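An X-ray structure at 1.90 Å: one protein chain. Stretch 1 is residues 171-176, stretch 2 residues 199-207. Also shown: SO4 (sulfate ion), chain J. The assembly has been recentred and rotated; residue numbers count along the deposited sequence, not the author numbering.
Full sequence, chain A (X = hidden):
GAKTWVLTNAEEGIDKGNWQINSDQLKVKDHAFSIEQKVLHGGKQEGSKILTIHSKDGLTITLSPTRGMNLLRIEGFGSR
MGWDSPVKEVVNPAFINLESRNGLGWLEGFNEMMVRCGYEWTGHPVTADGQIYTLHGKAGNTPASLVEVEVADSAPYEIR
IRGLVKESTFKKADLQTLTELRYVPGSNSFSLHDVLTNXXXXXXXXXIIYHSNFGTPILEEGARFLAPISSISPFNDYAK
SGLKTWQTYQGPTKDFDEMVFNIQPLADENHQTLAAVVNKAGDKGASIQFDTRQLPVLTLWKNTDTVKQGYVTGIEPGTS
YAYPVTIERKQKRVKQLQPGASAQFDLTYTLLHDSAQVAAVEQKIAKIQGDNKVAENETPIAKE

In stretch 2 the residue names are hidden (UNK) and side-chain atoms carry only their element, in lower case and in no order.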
# COMPACT_ATOMS: atom_id res chain seq x y z
N LYS A 171 20.57 3.96 3.53
CA LYS A 171 21.56 3.33 2.64
C LYS A 171 21.42 3.68 1.18
O LYS A 171 22.23 3.24 0.38
CB LYS A 171 21.57 1.79 2.77
CG LYS A 171 22.02 1.27 4.13
CD LYS A 171 23.52 1.07 4.16
CE LYS A 171 23.92 0.28 5.37
NZ LYS A 171 25.36 0.01 5.35
N LYS A 172 20.46 4.50 0.78
CA LYS A 172 20.20 4.68 -0.65
C LYS A 172 20.23 6.14 -1.12
O LYS A 172 20.95 6.48 -2.07
CB LYS A 172 18.85 4.06 -1.00
CG LYS A 172 18.79 2.52 -0.88
CD LYS A 172 19.79 1.85 -1.80
CE LYS A 172 19.56 0.36 -1.93
NZ LYS A 172 20.64 -0.19 -2.78
N ALA A 173 19.46 6.98 -0.44
CA ALA A 173 19.29 8.37 -0.87
C ALA A 173 18.64 9.25 0.20
O ALA A 173 17.98 8.75 1.11
CB ALA A 173 18.45 8.40 -2.13
N ASP A 174 18.91 10.54 0.12
CA ASP A 174 18.15 11.52 0.90
C ASP A 174 18.00 12.76 0.03
O ASP A 174 18.66 13.80 0.22
CB ASP A 174 18.74 11.82 2.29
CG ASP A 174 17.71 12.51 3.24
OD1 ASP A 174 16.53 12.70 2.81
OD2 ASP A 174 18.06 12.83 4.40
N LEU A 175 17.16 12.61 -0.98
CA LEU A 175 16.82 13.67 -1.89
C LEU A 175 15.50 14.26 -1.41
O LEU A 175 14.56 13.51 -1.07
CB LEU A 175 16.68 13.13 -3.30
CG LEU A 175 17.94 12.68 -4.06
CD1 LEU A 175 17.46 12.21 -5.40
CD2 LEU A 175 18.99 13.80 -4.18
N GLN A 176 15.43 15.58 -1.35
CA GLN A 176 14.21 16.25 -0.92
C GLN A 176 13.98 17.49 -1.79
O GLN A 176 14.91 18.26 -2.01
CB GLN A 176 14.30 16.67 0.55
CG GLN A 176 14.75 15.56 1.52
CD GLN A 176 14.72 15.98 2.98
OE1 GLN A 176 14.18 17.03 3.33
NE2 GLN A 176 15.25 15.16 3.84
N UNK A 199 20.45 15.88 0.65
CA UNK A 199 20.79 15.96 2.08
C UNK A 199 21.77 14.89 2.52
O UNK A 199 22.14 14.85 3.69
c UNK A 199 19.51 15.87 2.94
n UNK A 199 17.21 18.66 2.29
c UNK A 199 17.63 18.92 3.51
n UNK A 199 18.48 17.97 3.87
c UNK A 199 18.62 17.07 2.84
c UNK A 199 17.81 17.50 1.85
N UNK A 200 22.20 14.02 1.61
CA UNK A 200 23.11 12.92 1.94
C UNK A 200 24.55 13.42 1.92
O UNK A 200 24.82 14.54 1.50
c UNK A 200 22.92 11.79 0.96
N UNK A 201 25.47 12.57 2.37
CA UNK A 201 26.89 12.88 2.35
C UNK A 201 27.61 12.37 1.10
O UNK A 201 28.83 12.53 1.00
o UNK A 201 27.72 12.89 5.95
o UNK A 201 27.55 14.53 4.51
c UNK A 201 27.59 12.32 3.63
c UNK A 201 27.61 13.32 4.78
N UNK A 202 26.87 11.77 0.16
CA UNK A 202 27.44 11.21 -1.07
C UNK A 202 26.71 11.78 -2.26
O UNK A 202 25.52 12.09 -2.17
c UNK A 202 27.31 9.67 -1.08
c UNK A 202 30.08 8.10 1.03
c UNK A 202 29.41 7.90 2.24
o UNK A 202 30.05 7.35 3.33
c UNK A 202 29.39 8.66 -0.06
c UNK A 202 28.05 9.03 0.05
c UNK A 202 27.43 8.83 1.27
c UNK A 202 28.09 8.27 2.35
N UNK A 203 27.41 11.92 -3.40
CA UNK A 203 26.71 12.38 -4.58
C UNK A 203 25.63 11.39 -4.96
O UNK A 203 25.85 10.19 -4.78
c UNK A 203 28.86 11.71 -3.66
c UNK A 203 27.79 12.39 -5.66
c UNK A 203 28.90 11.47 -5.13
N UNK A 204 24.49 11.88 -5.44
CA UNK A 204 23.43 11.02 -5.90
C UNK A 204 22.91 11.46 -7.25
O UNK A 204 22.83 12.67 -7.56
c UNK A 204 21.47 9.70 -5.03
n UNK A 204 20.57 7.70 -5.00
c UNK A 204 22.30 10.92 -4.86
n UNK A 204 20.54 9.57 -6.04
c UNK A 204 21.49 8.51 -4.38
c UNK A 204 20.01 8.37 -5.99
N UNK A 205 22.57 10.48 -8.08
CA UNK A 205 21.89 10.74 -9.35
C UNK A 205 20.50 11.37 -9.15
O UNK A 205 19.89 11.17 -8.12
c UNK A 205 21.67 9.43 -10.14
o UNK A 205 24.02 9.49 -10.68
c UNK A 205 22.93 8.86 -10.73
o UNK A 205 22.81 7.75 -11.26
N UNK A 206 20.06 12.17 -10.12
CA UNK A 206 18.69 12.63 -10.14
C UNK A 206 18.28 12.82 -11.58
O UNK A 206 19.14 12.98 -12.46
c UNK A 206 18.49 13.90 -9.32
o UNK A 206 20.28 18.74 -11.68
c UNK A 206 19.02 15.19 -9.94
c UNK A 206 19.92 17.57 -11.08
c UNK A 206 20.34 15.61 -9.74
c UNK A 206 18.63 17.16 -11.27
c UNK A 206 18.19 15.98 -10.71
c UNK A 206 20.80 16.80 -10.31
N UNK A 207 16.98 12.73 -11.81
CA UNK A 207 16.33 13.03 -13.07
C UNK A 207 14.99 13.70 -12.80
O UNK A 207 14.33 13.36 -11.81
o UNK A 207 16.34 8.65 -14.12
c UNK A 207 16.04 11.77 -13.87
n UNK A 207 16.69 9.58 -16.18
c UNK A 207 16.72 9.60 -14.83
c UNK A 207 17.20 10.87 -14.19
S SO4 J . 20.35 2.34 -6.15
O1 SO4 J . 19.33 2.61 -7.17
O2 SO4 J . 21.66 2.23 -6.80
O3 SO4 J . 20.39 3.39 -5.15
O4 SO4 J . 20.05 1.10 -5.44
O HOH W 1 20.63 12.55 5.10

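Position 199 carries one carbon and then a five-membered ring of three carbons and two nitrogens. Its backbone N donates to Asp174 O at 2.8 Å, a direct backbone hydrogen bond to stretch 1, while Gln176 OE1 sits over one face of the ring. Only histidine has such a ring: His199. The Gln176 OE1 atom lies 3.6 Å from His199 NE2, a contact rather than a hydrogen bond. A water donates both to Asp174 OD2 (2.7 Å) and to His199 O (3.1 Å), so main chain and solvent tie the same pair together.

Position 200 has a single side-chain carbon. It points toward stretch 1, and its CB lies 4.4 Å from Asp174 CB, with the CA atoms of position 200 and Asp174 5.3 Å apart; one carbon means Ala200.

At 201, two carbons, the second bearing two oxygens, give Asp201. At 202, one carbon leads to a six-carbon ring with one oxygen, Tyr202. At 203, three carbons close a ring onto the backbone N, Pro203. None of these three touches stretch 1; they carry the chain out and back between two points of contact.

Position 204 again shows one carbon and a five-membered ring of three carbons and two nitrogens, now pointing toward stretch 1 with chi1 at t. Ala173 CB packs over one ring face, 4.0 Å from the centroid, a CH-pi contact, and Lys172 O lies at the ring edge. This is His204, with Lys172 O 3.1 Å from His204 CD2. The ring is also held from its own strand, since His204 ND1 donates to the backbone O of position 205 at 2.7 Å, which helps fix its orientation.

Position 205 has two carbons, the second carrying two oxygens. Its side chain ends away from stretch 1, but its backbone O meets Leu175 CD1 at 3.8 Å: Asp205.

Position 206 holds one carbon and a six-carbon ring with one oxygen. Its CB reaches Leu175 CD1 at 4.4 Å, while the ring leads away: Tyr206.

Position 207 has three carbons, the third bearing one oxygen and one nitrogen, out of reach of stretch 1: Gln207.

The contact therefore works at two sites, burying 410 Å² in all. At the first, a backbone hydrogen bond and a bridging water secure the loop, and Gln176 NE2 braces Asp174 OD1 at 3.0 Å from within its own strand. At the second, an imidazole rests with one face on Ala173 and its edge at Lys172 O, with Leu175 filling in beside it. The rule to read is economy: one main-chain hydrogen bond with its bridging water at one end, and one imidazole packed on a methyl at the other.

Stretch 2 (199-207) HADYPHDYQ
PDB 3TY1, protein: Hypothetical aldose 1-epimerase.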